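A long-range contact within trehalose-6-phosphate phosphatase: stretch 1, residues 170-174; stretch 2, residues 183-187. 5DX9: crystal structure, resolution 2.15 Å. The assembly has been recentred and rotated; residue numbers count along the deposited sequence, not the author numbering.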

ATOM      1  N   ARG A 170     -14.929  18.007   5.843  1.00 49.18           N
ATOM      2  CA  ARG A 170     -13.818  17.481   6.624  1.00 50.76           C
ATOM      3  C   ARG A 170     -12.702  16.992   5.707  1.00 47.04           C
ATOM      4  O   ARG A 170     -12.969  16.485   4.620  1.00 48.00           O
ATOM      5  N   PRO A 171     -11.443  17.158   6.141  1.00 49.78           N
ATOM      6  CA  PRO A 171     -10.274  16.708   5.381  1.00 46.18           C
ATOM      7  C   PRO A 171     -10.125  15.193   5.425  1.00 46.15           C
ATOM      8  O   PRO A 171      -9.114  14.681   5.907  1.00 45.89           O
ATOM      9  N   ILE A 172     -11.129  14.488   4.916  1.00 44.35           N
ATOM     10  CA  ILE A 172     -11.138  13.032   4.944  1.00 46.41           C
ATOM     11  C   ILE A 172     -11.370  12.445   3.561  1.00 46.55           C
ATOM     12  O   ILE A 172     -11.864  13.125   2.663  1.00 47.91           O
ATOM     13  N   GLU A 173     -11.012  11.177   3.400  1.00 45.39           N
ATOM     14  CA  GLU A 173     -11.430  10.413   2.235  1.00 47.32           C
ATOM     15  C   GLU A 173     -12.195   9.192   2.716  1.00 44.36           C
ATOM     16  O   GLU A 173     -11.782   8.521   3.661  1.00 40.03           O
ATOM     17  N   VAL A 174     -13.316   8.913   2.065  1.00 44.85           N
ATOM     18  CA  VAL A 174     -14.144   7.780   2.432  1.00 43.48           C
ATOM     19  C   VAL A 174     -13.892   6.627   1.481  1.00 45.20           C
ATOM     20  O   VAL A 174     -14.145   6.729   0.281  1.00 47.10           O
ATOM     21  N   VAL A 183     -12.547   5.426   6.716  1.00 44.20           N
ATOM     22  CA  VAL A 183     -12.311   6.855   6.572  1.00 41.70           C
ATOM     23  C   VAL A 183     -10.873   7.141   6.952  1.00 41.35           C
ATOM     24  O   VAL A 183     -10.406   6.702   8.002  1.00 43.34           O
ATOM     25  N   ARG A 184     -10.168   7.856   6.083  1.00 42.11           N
ATOM     26  CA  ARG A 184      -8.771   8.203   6.320  1.00 43.92           C
ATOM     27  C   ARG A 184      -8.567   9.691   6.124  1.00 41.27           C
ATOM     28  O   ARG A 184      -9.427  10.367   5.566  1.00 42.61           O
ATOM     29  N   PRO A 185      -7.420  10.205   6.584  1.00 43.15           N
ATOM     30  CA  PRO A 185      -7.069  11.596   6.304  1.00 43.65           C
ATOM     31  C   PRO A 185      -6.953  11.797   4.802  1.00 46.68           C
ATOM     32  O   PRO A 185      -6.423  10.926   4.109  1.00 44.41           O
ATOM     33  N   LEU A 186      -7.454  12.924   4.309  1.00 46.39           N
ATOM     34  CA  LEU A 186      -7.483  13.185   2.878  1.00 47.34           C
ATOM     35  C   LEU A 186      -6.088  13.289   2.277  1.00 46.07           C
ATOM     36  O   LEU A 186      -5.876  12.913   1.126  1.00 46.53           O
ATOM     37  N   ALA A 187      -5.140  13.791   3.063  1.00 45.82           N
ATOM     38  CA  ALA A 187      -3.835  14.181   2.535  1.00 49.46           C
ATOM     39  C   ALA A 187      -2.814  13.044   2.507  1.00 46.82           C
ATOM     40  O   ALA A 187      -1.673  13.242   2.093  1.00 50.82           O
TER

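The most distinctive feature of this contact is the way the arginine of one strand folds its guanidinium back over its neighbours instead of pairing with the glutamate beside it. Arg-184 and Glu-173 form the hydrogen-bonded pair of an antiparallel ladder and project from the same face of the sheet, yet the closest approach of their side chains is from Glu-173 CB to Arg-184 NH1, 3.5 Å, with the CB lying over one face of the guanidinium. Arg-184 adopts chi1 p with chi2 and chi3 t, and its chi4 of 81° turns the group so that NH1 donates to Pro-185 O at 3.0 Å and, more weakly, to Leu-186 O at 3.3 Å. The arginine thus ties down the backbone that leaves its own strand while presenting a flat surface to the aliphatic part of Glu-173.

Glu-173 is t at chi1 and p at chi2. Its carboxylate reaches Leu-186 instead, with OE1 3.5 Å from Leu-186 CD1, a contact between an oxygen and a methyl group that is one of packing. Leu-186 (chi1 t, chi2 p) points sideways from the end of the second stretch; its CB also lies 3.7 Å from Ile-172 N, so this exposed residue covers both backbone and side chain of the first stretch.

The face bearing Val-174 and Val-183 is apolar. These residues form a non-hydrogen-bonded pair, CA to CA 4.6 Å, and both are t at chi1; their side chains meet loosely, Val-174 CG2 to Val-183 CG2 at 4.3 Å. Val-183 makes its tighter contact diagonally, where its CG1 comes within 3.7 Å of Ile-172 CB. Ile-172, with chi1 p and chi2 t, points away overall, yet its side chain lies along this methyl from base to tip: its CD1 is 3.8 Å from Val-183 CG1, almost as close as its CB. Pro-185, its bridge partner, also points away, and the two side chains diverge.

The backbone holds these side chains in register. Glu-173 N donates to Arg-184 O at 2.8 Å, and Arg-184 N returns a bond to Glu-173 O at 3.0 Å, both nearly straight. Beyond the proline, which has no amide hydrogen to give, Leu-186 N donates to Pro-171 O at 2.9 Å and extends the pairing past the strands. Pro-171 itself points sideways and contributes mainly through this carbonyl. Arg-170 has its side chain leading away, with polar partners elsewhere in the structure, and Ala-187 likewise makes no contact across the pair.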

ATOM      1  CB  ARG A 170     -14.292  16.347   7.537  1.00 53.55           C
ATOM      2  CG  ARG A 170     -15.372  16.752   8.535  1.00 56.21           C
ATOM      3  CD  ARG A 170     -14.860  17.781   9.536  1.00 57.00           C
ATOM      4  NE  ARG A 170     -15.811  18.013  10.622  1.00 63.55           N
ATOM      5  CZ  ARG A 170     -16.691  19.012  10.655  1.00 64.82           C
ATOM      6  NH1 ARG A 170     -16.746  19.890   9.661  1.00 61.97           N
ATOM      7  NH2 ARG A 170     -17.516  19.138  11.686  1.00 61.93           N
ATOM      8  CB  PRO A 171      -9.110  17.393   6.095  1.00 47.86           C
ATOM      9  CG  PRO A 171      -9.579  17.525   7.497  1.00 50.85           C
ATOM     10  CD  PRO A 171     -11.056  17.809   7.405  1.00 49.04           C
ATOM     11  CB  ILE A 172     -12.237  12.487   5.877  1.00 44.83           C
ATOM     12  CG1 ILE A 172     -13.618  12.784   5.285  1.00 45.96           C
ATOM     13  CG2 ILE A 172     -12.099  13.065   7.278  1.00 45.15           C
ATOM     14  CD1 ILE A 172     -14.780  12.338   6.153  1.00 50.19           C
ATOM     15  CB  GLU A 173     -10.239   9.993   1.368  1.00 41.89           C
ATOM     16  CG  GLU A 173     -10.647   9.371   0.028  1.00 46.07           C
ATOM     17  CD  GLU A 173     -11.517  10.300  -0.810  1.00 50.84           C
ATOM     18  OE1 GLU A 173     -11.122  11.469  -1.016  1.00 55.06           O
ATOM     19  OE2 GLU A 173     -12.602   9.868  -1.257  1.00 56.41           O
ATOM     20  CB  VAL A 174     -15.632   8.142   2.424  1.00 43.07           C
ATOM     21  CG1 VAL A 174     -16.482   6.906   2.693  1.00 44.19           C
ATOM     22  CG2 VAL A 174     -15.906   9.228   3.449  1.00 45.31           C
ATOM     23  CB  VAL A 183     -13.260   7.695   7.446  1.00 39.87           C
ATOM     24  CG1 VAL A 183     -13.019   9.178   7.207  1.00 41.64           C
ATOM     25  CG2 VAL A 183     -14.707   7.332   7.159  1.00 39.37           C
ATOM     26  CB  ARG A 184      -7.840   7.434   5.380  1.00 45.70           C
ATOM     27  CG  ARG A 184      -7.952   7.858   3.919  1.00 45.79           C
ATOM     28  CD  ARG A 184      -6.694   7.505   3.139  1.00 45.12           C
ATOM     29  NE  ARG A 184      -6.937   7.475   1.701  1.00 45.02           N
ATOM     30  CZ  ARG A 184      -6.966   8.549   0.915  1.00 50.40           C
ATOM     31  NH1 ARG A 184      -6.771   9.762   1.420  1.00 47.05           N
ATOM     32  NH2 ARG A 184      -7.197   8.408  -0.383  1.00 50.26           N
ATOM     33  CB  PRO A 185      -5.717  11.771   7.003  1.00 47.19           C
ATOM     34  CG  PRO A 185      -5.663  10.677   8.021  1.00 49.06           C
ATOM     35  CD  PRO A 185      -6.398   9.528   7.397  1.00 44.96           C
ATOM     36  CB  LEU A 186      -8.260  14.471   2.587  1.00 44.97           C
ATOM     37  CG  LEU A 186      -8.260  14.919   1.123  1.00 48.80           C
ATOM     38  CD1 LEU A 186      -8.994  13.908   0.250  1.00 50.64           C
ATOM     39  CD2 LEU A 186      -8.865  16.313   0.978  1.00 48.56           C
ATOM     40  CB  ALA A 187      -3.286  15.355   3.337  1.00 50.05           C
TER